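Local coordinates for protection of telomeres protein poz1 (Schizosaccharomyces pombe, PDB 5WE0) that binds telomeric DNA and negatively regulates telomerase and telomere length in fission yeast, at residues W91-L100 with K145-F156. Numbering follows the deposited sequence.
Sequences WEYSLISNAL and KAGICRWMAFHF
W91, just ahead of helix 93-115, lays its indole against one turn of helix 130-157 and shows how one aromatic residue can be wedged between two antiparallel helices. The six-membered ring turns one face to W151, whose CB lies 3.9 Å from the ring centroid in a CH-pi contact, while CZ3 comes 3.5 Å from I148 O. Nearer its backbone, W91 meets H155: CB of W91 sits over the imidazole, 4.0 Å from its centroid, and W91 O also lies above a face of that ring, near its rim. In H155 a CG anti to the backbone N (chi1 -179°) carries the ring to W91, and chi2 of -92° turns its face. An alanine in place of W91 would probably open a gap beside W151, I148 and M152 and leave W209, which meets both tryptophans edge-to-face, without one of its partners.

Next to the indole, M152 bends at chi2 and chi3, so that SD rests 3.6 Å from I96 CG1 and the methyl CE reaches the backbone at Y93 while lying over a face of F156. F156 in turn brings CZ to 3.5 Å from Y93 CB. Toward K145 the contact becomes mostly aliphatic: CG2 of I148 meets CG2 of I96 and CD2 of L100, and I148 and L100 slide past each other in opposite directions. L100 spreads its other methyl, CD1, to C149 SG at 3.8 Å.

The segment axes run antiparallel at 171°, and F170 of helix 164-174 packs on both Y93 and M152. No hydrogen bond crosses between the segments; aromatic faces, a thioether and aliphatic branches join them, so cohesion here probably rests largely on shape and dispersion, with the CH-pi contacts adding some directionality.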
loop_
_atom_site.group_PDB
_atom_site.type_symbol
_atom_site.label_atom_id
_atom_site.label_comp_id
_atom_site.label_asym_id
_atom_site.label_seq_id
_atom_site.Cartn_x
_atom_site.Cartn_y
_atom_site.Cartn_z
ATOM N N TRP A 91 3.290 -6.171 10.220
ATOM C CA TRP A 91 4.377 -5.200 10.171
ATOM C C TRP A 91 5.667 -5.996 10.061
ATOM O O TRP A 91 6.289 -6.387 11.048
ATOM C CB TRP A 91 4.355 -4.285 11.388
ATOM C CG TRP A 91 3.107 -3.477 11.429
ATOM C CD1 TRP A 91 2.004 -3.720 12.191
ATOM C CD2 TRP A 91 2.817 -2.296 10.659
ATOM N NE1 TRP A 91 1.051 -2.763 11.952
ATOM C CE2 TRP A 91 1.522 -1.879 11.013
ATOM C CE3 TRP A 91 3.533 -1.551 9.712
ATOM C CZ2 TRP A 91 0.914 -0.758 10.439
ATOM C CZ3 TRP A 91 2.943 -0.434 9.163
ATOM C CH2 TRP A 91 1.636 -0.051 9.525
ATOM N N GLU A 92 6.054 -6.282 8.838
ATOM C CA GLU A 92 7.332 -6.909 8.568
ATOM C C GLU A 92 8.026 -6.003 7.560
ATOM O O GLU A 92 7.394 -5.530 6.607
ATOM C CB GLU A 92 7.142 -8.352 8.039
ATOM C CG GLU A 92 8.452 -9.139 7.889
ATOM C CD GLU A 92 9.149 -8.975 6.537
ATOM O OE1 GLU A 92 8.476 -9.156 5.488
ATOM O OE2 GLU A 92 10.378 -8.638 6.529
ATOM N N TYR A 93 9.306 -5.721 7.807
ATOM C CA TYR A 93 10.034 -4.695 7.055
ATOM C C TYR A 93 9.920 -4.901 5.548
ATOM O O TYR A 93 9.610 -3.965 4.798
ATOM C CB TYR A 93 11.506 -4.699 7.479
ATOM C CG TYR A 93 12.408 -4.219 6.410
ATOM C CD1 TYR A 93 12.360 -2.872 5.992
ATOM C CD2 TYR A 93 13.283 -5.102 5.759
ATOM C CE1 TYR A 93 13.170 -2.406 4.965
ATOM C CE2 TYR A 93 14.102 -4.644 4.721
ATOM C CZ TYR A 93 14.036 -3.287 4.332
ATOM O OH TYR A 93 14.825 -2.797 3.317
ATOM N N SER A 94 10.179 -6.128 5.087
ATOM C CA SER A 94 10.225 -6.394 3.656
ATOM C C SER A 94 8.851 -6.191 3.014
ATOM O O SER A 94 8.731 -5.523 1.978
ATOM C CB SER A 94 10.747 -7.808 3.417
ATOM O OG SER A 94 10.803 -8.101 2.034
ATOM N N LEU A 95 7.798 -6.727 3.647
ATOM C CA LEU A 95 6.441 -6.576 3.129
ATOM C C LEU A 95 6.027 -5.110 3.084
ATOM O O LEU A 95 5.500 -4.637 2.070
ATOM C CB LEU A 95 5.461 -7.386 3.984
ATOM C CG LEU A 95 3.959 -7.183 3.757
ATOM C CD1 LEU A 95 3.516 -7.727 2.403
ATOM C CD2 LEU A 95 3.124 -7.793 4.889
ATOM N N ILE A 96 6.236 -4.379 4.186
ATOM C CA ILE A 96 5.791 -2.989 4.248
ATOM C C ILE A 96 6.585 -2.123 3.272
ATOM O O ILE A 96 6.050 -1.193 2.666
ATOM C CB ILE A 96 5.899 -2.457 5.690
ATOM C CG1 ILE A 96 4.957 -3.226 6.637
ATOM C CG2 ILE A 96 5.598 -0.956 5.709
ATOM C CD1 ILE A 96 3.465 -3.225 6.196
ATOM N N SER A 97 7.856 -2.418 3.087
ATOM C CA SER A 97 8.635 -1.699 2.088
ATOM C C SER A 97 8.068 -1.926 0.684
ATOM O O SER A 97 7.987 -0.984 -0.118
ATOM C CB SER A 97 10.097 -2.140 2.189
ATOM O OG SER A 97 10.951 -1.264 1.505
ATOM N N ASN A 98 7.679 -3.172 0.365
ATOM C CA ASN A 98 7.049 -3.451 -0.924
ATOM C C ASN A 98 5.709 -2.743 -1.048
ATOM O O ASN A 98 5.383 -2.189 -2.107
ATOM C CB ASN A 98 6.859 -4.951 -1.116
ATOM C CG ASN A 98 8.182 -5.695 -1.287
ATOM O OD1 ASN A 98 9.219 -5.093 -1.533
ATOM N ND2 ASN A 98 8.139 -7.014 -1.149
ATOM N N ALA A 99 4.924 -2.744 0.033
ATOM C CA ALA A 99 3.643 -2.055 0.015
ATOM C C ALA A 99 3.819 -0.564 -0.273
ATOM O O ALA A 99 2.996 0.035 -0.973
ATOM C CB ALA A 99 2.920 -2.272 1.344
ATOM N N LEU A 100 4.862 0.071 0.298
ATOM C CA LEU A 100 5.080 1.498 0.046
ATOM C C LEU A 100 5.485 1.749 -1.394
ATOM O O LEU A 100 5.122 2.775 -1.982
ATOM C CB LEU A 100 6.143 2.063 0.979
ATOM C CG LEU A 100 5.690 2.292 2.424
ATOM C CD1 LEU A 100 6.908 2.449 3.343
ATOM C CD2 LEU A 100 4.768 3.498 2.470
ATOM N N LYS A 145 1.120 7.735 3.728
ATOM C CA LYS A 145 2.487 7.247 3.617
ATOM C C LYS A 145 3.272 7.488 4.903
ATOM O O LYS A 145 4.011 6.605 5.360
ATOM C CB LYS A 145 3.199 7.904 2.448
ATOM C CG LYS A 145 4.615 7.412 2.254
ATOM C CD LYS A 145 5.311 8.216 1.201
ATOM C CE LYS A 145 6.735 7.732 1.009
ATOM N NZ LYS A 145 7.402 8.596 -0.008
ATOM N N ALA A 146 3.138 8.682 5.492
ATOM C CA ALA A 146 3.861 8.979 6.726
ATOM C C ALA A 146 3.389 8.087 7.868
ATOM O O ALA A 146 4.194 7.662 8.708
ATOM C CB ALA A 146 3.690 10.449 7.102
ATOM N N GLY A 147 2.087 7.793 7.914
ATOM C CA GLY A 147 1.582 6.904 8.946
ATOM C C GLY A 147 2.137 5.495 8.836
ATOM O O GLY A 147 2.477 4.877 9.841
ATOM N N ILE A 148 2.203 4.960 7.615
ATOM C CA ILE A 148 2.735 3.621 7.400
ATOM C C ILE A 148 4.198 3.551 7.833
ATOM O O ILE A 148 4.611 2.613 8.543
ATOM C CB ILE A 148 2.556 3.211 5.924
ATOM C CG1 ILE A 148 1.061 3.051 5.574
ATOM C CG2 ILE A 148 3.358 1.952 5.599
ATOM C CD1 ILE A 148 0.745 3.076 4.066
ATOM N N CYS A 149 5.006 4.540 7.405
ATOM C CA CYS A 149 6.432 4.563 7.762
ATOM C C CYS A 149 6.633 4.685 9.267
ATOM O O CYS A 149 7.534 4.065 9.836
ATOM C CB CYS A 149 7.139 5.736 7.080
ATOM S SG CYS A 149 7.105 5.652 5.298
ATOM N N ARG A 150 5.838 5.524 9.911
ATOM C CA ARG A 150 5.965 5.715 11.342
ATOM C C ARG A 150 5.587 4.441 12.100
ATOM O O ARG A 150 6.267 4.049 13.063
ATOM C CB ARG A 150 5.099 6.890 11.768
ATOM C CG ARG A 150 5.353 7.294 13.188
ATOM C CD ARG A 150 5.315 8.798 13.319
ATOM N NE ARG A 150 4.085 9.130 14.019
ATOM C CZ ARG A 150 3.770 10.332 14.470
ATOM N NH1 ARG A 150 2.624 10.499 15.117
ATOM N NH2 ARG A 150 4.597 11.349 14.275
ATOM N N TRP A 151 4.513 3.770 11.679
ATOM C CA TRP A 151 4.131 2.553 12.393
ATOM C C TRP A 151 5.101 1.408 12.130
ATOM O O TRP A 151 5.348 0.602 13.040
ATOM C CB TRP A 151 2.694 2.175 12.046
ATOM C CG TRP A 151 1.754 2.951 12.944
ATOM C CD1 TRP A 151 1.488 4.306 12.907
ATOM C CD2 TRP A 151 1.020 2.432 14.054
ATOM N NE1 TRP A 151 0.611 4.646 13.918
ATOM C CE2 TRP A 151 0.308 3.512 14.632
ATOM C CE3 TRP A 151 0.876 1.156 14.601
ATOM C CZ2 TRP A 151 -0.537 3.345 15.720
ATOM C CZ3 TRP A 151 0.060 0.994 15.703
ATOM C CH2 TRP A 151 -0.643 2.081 16.252
ATOM N N MET A 152 5.701 1.347 10.931
ATOM C CA MET A 152 6.811 0.425 10.705
ATOM C C MET A 152 7.984 0.756 11.628
ATOM O O MET A 152 8.579 -0.140 12.236
ATOM C CB MET A 152 7.257 0.465 9.242
ATOM C CG MET A 152 8.274 -0.608 8.854
ATOM S SD MET A 152 7.570 -2.267 8.991
ATOM C CE MET A 152 8.594 -3.032 10.256
ATOM N N ALA A 153 8.312 2.040 11.764
ATOM C CA ALA A 153 9.361 2.448 12.695
ATOM C C ALA A 153 9.012 2.051 14.125
ATOM O O ALA A 153 9.855 1.508 14.843
ATOM C CB ALA A 153 9.588 3.958 12.603
ATOM N N PHE A 154 7.763 2.288 14.547
ATOM C CA PHE A 154 7.320 1.858 15.875
ATOM C C PHE A 154 7.558 0.369 16.100
ATOM O O PHE A 154 8.030 -0.044 17.166
ATOM C CB PHE A 154 5.840 2.161 16.064
ATOM C CG PHE A 154 5.525 3.613 16.221
ATOM C CD1 PHE A 154 6.522 4.535 16.477
ATOM C CD2 PHE A 154 4.212 4.059 16.103
ATOM C CE1 PHE A 154 6.226 5.879 16.616
ATOM C CE2 PHE A 154 3.899 5.398 16.248
ATOM C CZ PHE A 154 4.908 6.315 16.508
ATOM N N HIS A 155 7.208 -0.460 15.112
ATOM C CA HIS A 155 7.389 -1.902 15.271
ATOM C C HIS A 155 8.863 -2.251 15.467
ATOM O O HIS A 155 9.199 -3.050 16.352
ATOM C CB HIS A 155 6.811 -2.634 14.061
ATOM C CG HIS A 155 6.914 -4.124 14.140
ATOM N ND1 HIS A 155 7.985 -4.826 13.627
ATOM C CD2 HIS A 155 6.058 -5.051 14.639
ATOM C CE1 HIS A 155 7.793 -6.119 13.819
ATOM N NE2 HIS A 155 6.633 -6.282 14.434
ATOM N N PHE A 156 9.755 -1.659 14.651
ATOM C CA PHE A 156 11.204 -1.847 14.830
ATOM C C PHE A 156 11.636 -1.496 16.251
ATOM O O PHE A 156 12.344 -2.264 16.904
ATOM C CB PHE A 156 11.990 -0.957 13.857
ATOM C CG PHE A 156 12.246 -1.564 12.502
ATOM C CD1 PHE A 156 12.991 -2.717 12.363
ATOM C CD2 PHE A 156 11.772 -0.932 11.345
ATOM C CE1 PHE A 156 13.256 -3.242 11.099
ATOM C CE2 PHE A 156 12.032 -1.461 10.075
ATOM C CZ PHE A 156 12.769 -2.610 9.958
#